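Local coordinates for Dr hemagglutinin structural subunit (Escherichia coli, PDB 2JKN), which forms the adhesive subunit of Dr fimbriae, binding the Dr blood group antigen so that uropathogenic bacteria adhere to the upper urinary tract and agglutinate erythrocytes, at residues I95-N100 with G120-Y125. Sequence-based numbering, arbitrary orientation.
Sequences IRPTDN and GIIGIY. With CL8 (chloramphenicol succinate), chain I.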
loop_
_atom_site.group_PDB
_atom_site.type_symbol
_atom_site.label_atom_id
_atom_site.label_comp_id
_atom_site.label_asym_id
_atom_site.label_seq_id
_atom_site.Cartn_x
_atom_site.Cartn_y
_atom_site.Cartn_z
ATOM N N ILE A 95 -8.192 14.265 18.947
ATOM C CA ILE A 95 -8.841 12.989 18.664
ATOM C C ILE A 95 -10.021 12.913 19.622
ATOM O O ILE A 95 -9.861 13.159 20.809
ATOM C CB ILE A 95 -7.853 11.832 18.897
ATOM C CG1 ILE A 95 -6.641 11.978 17.958
ATOM C CG2 ILE A 95 -8.549 10.494 18.732
ATOM C CD1 ILE A 95 -5.560 10.928 18.180
ATOM N N ARG A 96 -11.216 12.696 19.089
ATOM C CA ARG A 96 -12.443 12.756 19.896
ATOM C C ARG A 96 -13.515 11.819 19.328
ATOM O O ARG A 96 -13.801 11.868 18.138
ATOM C CB ARG A 96 -12.986 14.208 19.870
ATOM C CG ARG A 96 -14.304 14.402 20.630
ATOM C CD ARG A 96 -14.680 15.878 20.771
ATOM N NE ARG A 96 -15.167 16.450 19.516
ATOM C CZ ARG A 96 -14.476 17.311 18.770
ATOM N NH1 ARG A 96 -13.262 17.694 19.150
ATOM N NH2 ARG A 96 -14.998 17.791 17.646
ATOM N N PRO A 97 -14.141 11.009 20.188
ATOM C CA PRO A 97 -15.232 10.146 19.737
ATOM C C PRO A 97 -16.426 11.033 19.392
ATOM O O PRO A 97 -16.636 12.080 20.023
ATOM C CB PRO A 97 -15.539 9.293 20.979
ATOM C CG PRO A 97 -15.153 10.166 22.123
ATOM C CD PRO A 97 -13.888 10.840 21.634
ATOM N N THR A 98 -17.176 10.651 18.363
ATOM C CA THR A 98 -18.333 11.444 17.931
ATOM C C THR A 98 -19.473 11.343 18.933
ATOM O O THR A 98 -20.394 12.154 18.910
ATOM C CB THR A 98 -18.813 11.055 16.502
ATOM O OG1 THR A 98 -19.209 9.684 16.488
ATOM C CG2 THR A 98 -17.707 11.262 15.470
ATOM N N ASP A 99 -19.462 10.302 19.761
ATOM C CA ASP A 99 -20.533 10.132 20.735
ATOM C C ASP A 99 -20.169 10.852 22.036
ATOM O O ASP A 99 -19.219 11.645 22.062
ATOM C CB ASP A 99 -20.899 8.643 20.949
ATOM C CG ASP A 99 -19.783 7.834 21.595
ATOM O OD1 ASP A 99 -19.948 6.600 21.705
ATOM O OD2 ASP A 99 -18.767 8.403 22.027
ATOM N N ASN A 100 -20.952 10.665 23.081
ATOM C CA ASN A 100 -20.643 11.371 24.327
ATOM C C ASN A 100 -19.778 10.577 25.296
ATOM O O ASN A 100 -19.808 10.847 26.507
ATOM C CB ASN A 100 -21.920 11.818 25.054
ATOM C CG ASN A 100 -22.665 12.896 24.315
ATOM O OD1 ASN A 100 -22.086 13.863 23.843
ATOM N ND2 ASN A 100 -23.963 12.755 24.251
ATOM N N GLY A 120 -17.576 2.638 17.612
ATOM C CA GLY A 120 -17.899 4.030 17.380
ATOM C C GLY A 120 -16.977 4.654 16.362
ATOM O O GLY A 120 -16.211 3.964 15.695
ATOM N N ILE A 121 -17.100 5.968 16.222
ATOM C CA ILE A 121 -16.295 6.728 15.278
ATOM C C ILE A 121 -15.414 7.657 16.097
ATOM O O ILE A 121 -15.913 8.382 16.974
ATOM C CB ILE A 121 -17.187 7.610 14.358
ATOM C CG1 ILE A 121 -18.129 6.752 13.495
ATOM C CG2 ILE A 121 -16.287 8.510 13.463
ATOM C CD1 ILE A 121 -17.390 5.741 12.636
ATOM N N ILE A 122 -14.122 7.660 15.791
ATOM C CA ILE A 122 -13.195 8.596 16.417
ATOM C C ILE A 122 -12.911 9.668 15.361
ATOM O O ILE A 122 -12.447 9.362 14.273
ATOM C CB ILE A 122 -11.874 7.896 16.837
ATOM C CG1 ILE A 122 -12.128 6.860 17.955
ATOM C CG2 ILE A 122 -10.825 8.954 17.294
ATOM C CD1 ILE A 122 -12.255 7.461 19.340
ATOM N N GLY A 123 -13.186 10.924 15.667
ATOM C CA GLY A 123 -12.876 11.971 14.703
ATOM C C GLY A 123 -11.457 12.545 14.907
ATOM O O GLY A 123 -10.968 12.664 16.031
ATOM N N ILE A 124 -10.804 12.883 13.808
ATOM C CA ILE A 124 -9.485 13.535 13.856
ATOM C C ILE A 124 -9.699 14.973 13.378
ATOM O O ILE A 124 -10.252 15.188 12.294
ATOM C CB ILE A 124 -8.451 12.821 12.979
ATOM C CG1 ILE A 124 -8.411 11.308 13.295
ATOM C CG2 ILE A 124 -7.075 13.478 13.162
ATOM C CD1 ILE A 124 -8.011 10.978 14.738
ATOM N N TYR A 125 -9.339 15.945 14.225
ATOM C CA TYR A 125 -9.581 17.367 13.938
ATOM C C TYR A 125 -8.295 18.218 14.077
ATOM O O TYR A 125 -7.486 18.006 14.973
ATOM C CB TYR A 125 -10.646 17.924 14.899
ATOM C CG TYR A 125 -11.963 17.153 14.909
ATOM C CD1 TYR A 125 -13.016 17.526 14.094
ATOM C CD2 TYR A 125 -12.142 16.047 15.758
ATOM C CE1 TYR A 125 -14.213 16.804 14.091
ATOM C CE2 TYR A 125 -13.323 15.321 15.758
ATOM C CZ TYR A 125 -14.346 15.690 14.911
ATOM O OH TYR A 125 -15.531 14.986 14.932
HETATM C C1 CL8 I . -15.099 13.853 11.573
HETATM CL CL1 CL8 I . -13.328 14.136 11.670
HETATM CL CL2 CL8 I . -15.580 12.256 12.196
HETATM C C2 CL8 I . -15.461 13.978 10.054
HETATM O O2 CL8 I . -14.671 13.569 9.196
HETATM N N2 CL8 I . -16.576 14.523 9.846
HETATM C C3 CL8 I . -17.331 14.879 8.622
HETATM C C4 CL8 I . -17.060 16.337 8.208
HETATM C C5 CL8 I . -18.600 14.114 8.440
HETATM O O5 CL8 I . -19.470 14.963 9.213
HETATM C C6 CL8 I . -18.682 12.713 8.638
HETATM C C7 CL8 I . -17.976 11.832 7.844
HETATM C C8 CL8 I . -18.044 10.442 8.124
HETATM C C9 CL8 I . -18.807 10.064 9.240
HETATM N N9 CL8 I . -18.900 8.601 9.554
HETATM O O9A CL8 I . -19.585 8.313 10.532
HETATM O O9B CL8 I . -18.328 7.816 8.852
HETATM C C10 CL8 I . -19.458 10.943 10.044
HETATM C C11 CL8 I . -19.401 12.292 9.754
HETATM O O4 CL8 I . -15.941 16.564 7.323
HETATM O O15 CL8 I . -13.894 12.947 6.390
HETATM C C15 CL8 I . -13.061 13.590 5.795
HETATM O O16 CL8 I . -12.366 13.026 4.796
HETATM C C14 CL8 I . -12.812 15.029 6.167
HETATM C C13 CL8 I . -13.709 15.422 7.347
HETATM C C12 CL8 I . -15.151 15.456 6.919
HETATM O O12 CL8 I . -15.611 14.549 6.273
HETATM O O HOH W 1 -15.952 13.710 17.091
HETATM O O HOH W 2 -18.941 7.354 17.942
#
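The guanidinium of R96 lies flat over one face of the Y125 ring, a cation-pi stack with planes 16° apart and CZ of R96 4.2 Å from the ring centroid. NH2 of R96 comes closest, 3.5 Å from CZ of Y125. CG of R96 lies anti to the backbone N (chi1 178°) and the chain bends at chi3 (74°), laying the flat group on the tyrosine. Chlorine CL1 of chloramphenicol succinate sits on the opposite face, 3.7 Å from CE1 of Y125. A water bridges OH of Y125 and the carbonyl O of R96. O of R96 also accepts N-H of G123 (2.7 Å from N of G123), and N of R96 donates back to O of G123 (3.1 Å). Two residues on, past the non-hydrogen-bonded pair P97 and I122, N of T98 donates to O of I121 (2.9 Å), while a second water joins OG1 of T98 to N of I121. G123, with no side chain, leaves room for OH of Y125 and for the dichloromethyl end of the ligand, CA of G123 lying 3.7 Å from CL2. On the other face of the sheet, CG1 of I95 meets CD1 of I124, and F110 touches I95, P97 and I122. OD1 and OD2 of D99 are hydrogen-bonded to NE1 of W118 and OG of S101, respectively. The contact joins antiparallel strands 90-97 and 119-126 of the Dr adhesin's immunoglobulin-like fold: one face packs inward through I122 and I124, while I121, G123, I124 and Y125 supply part of the chloramphenicol succinate pocket, completed by V38 and P50-P53.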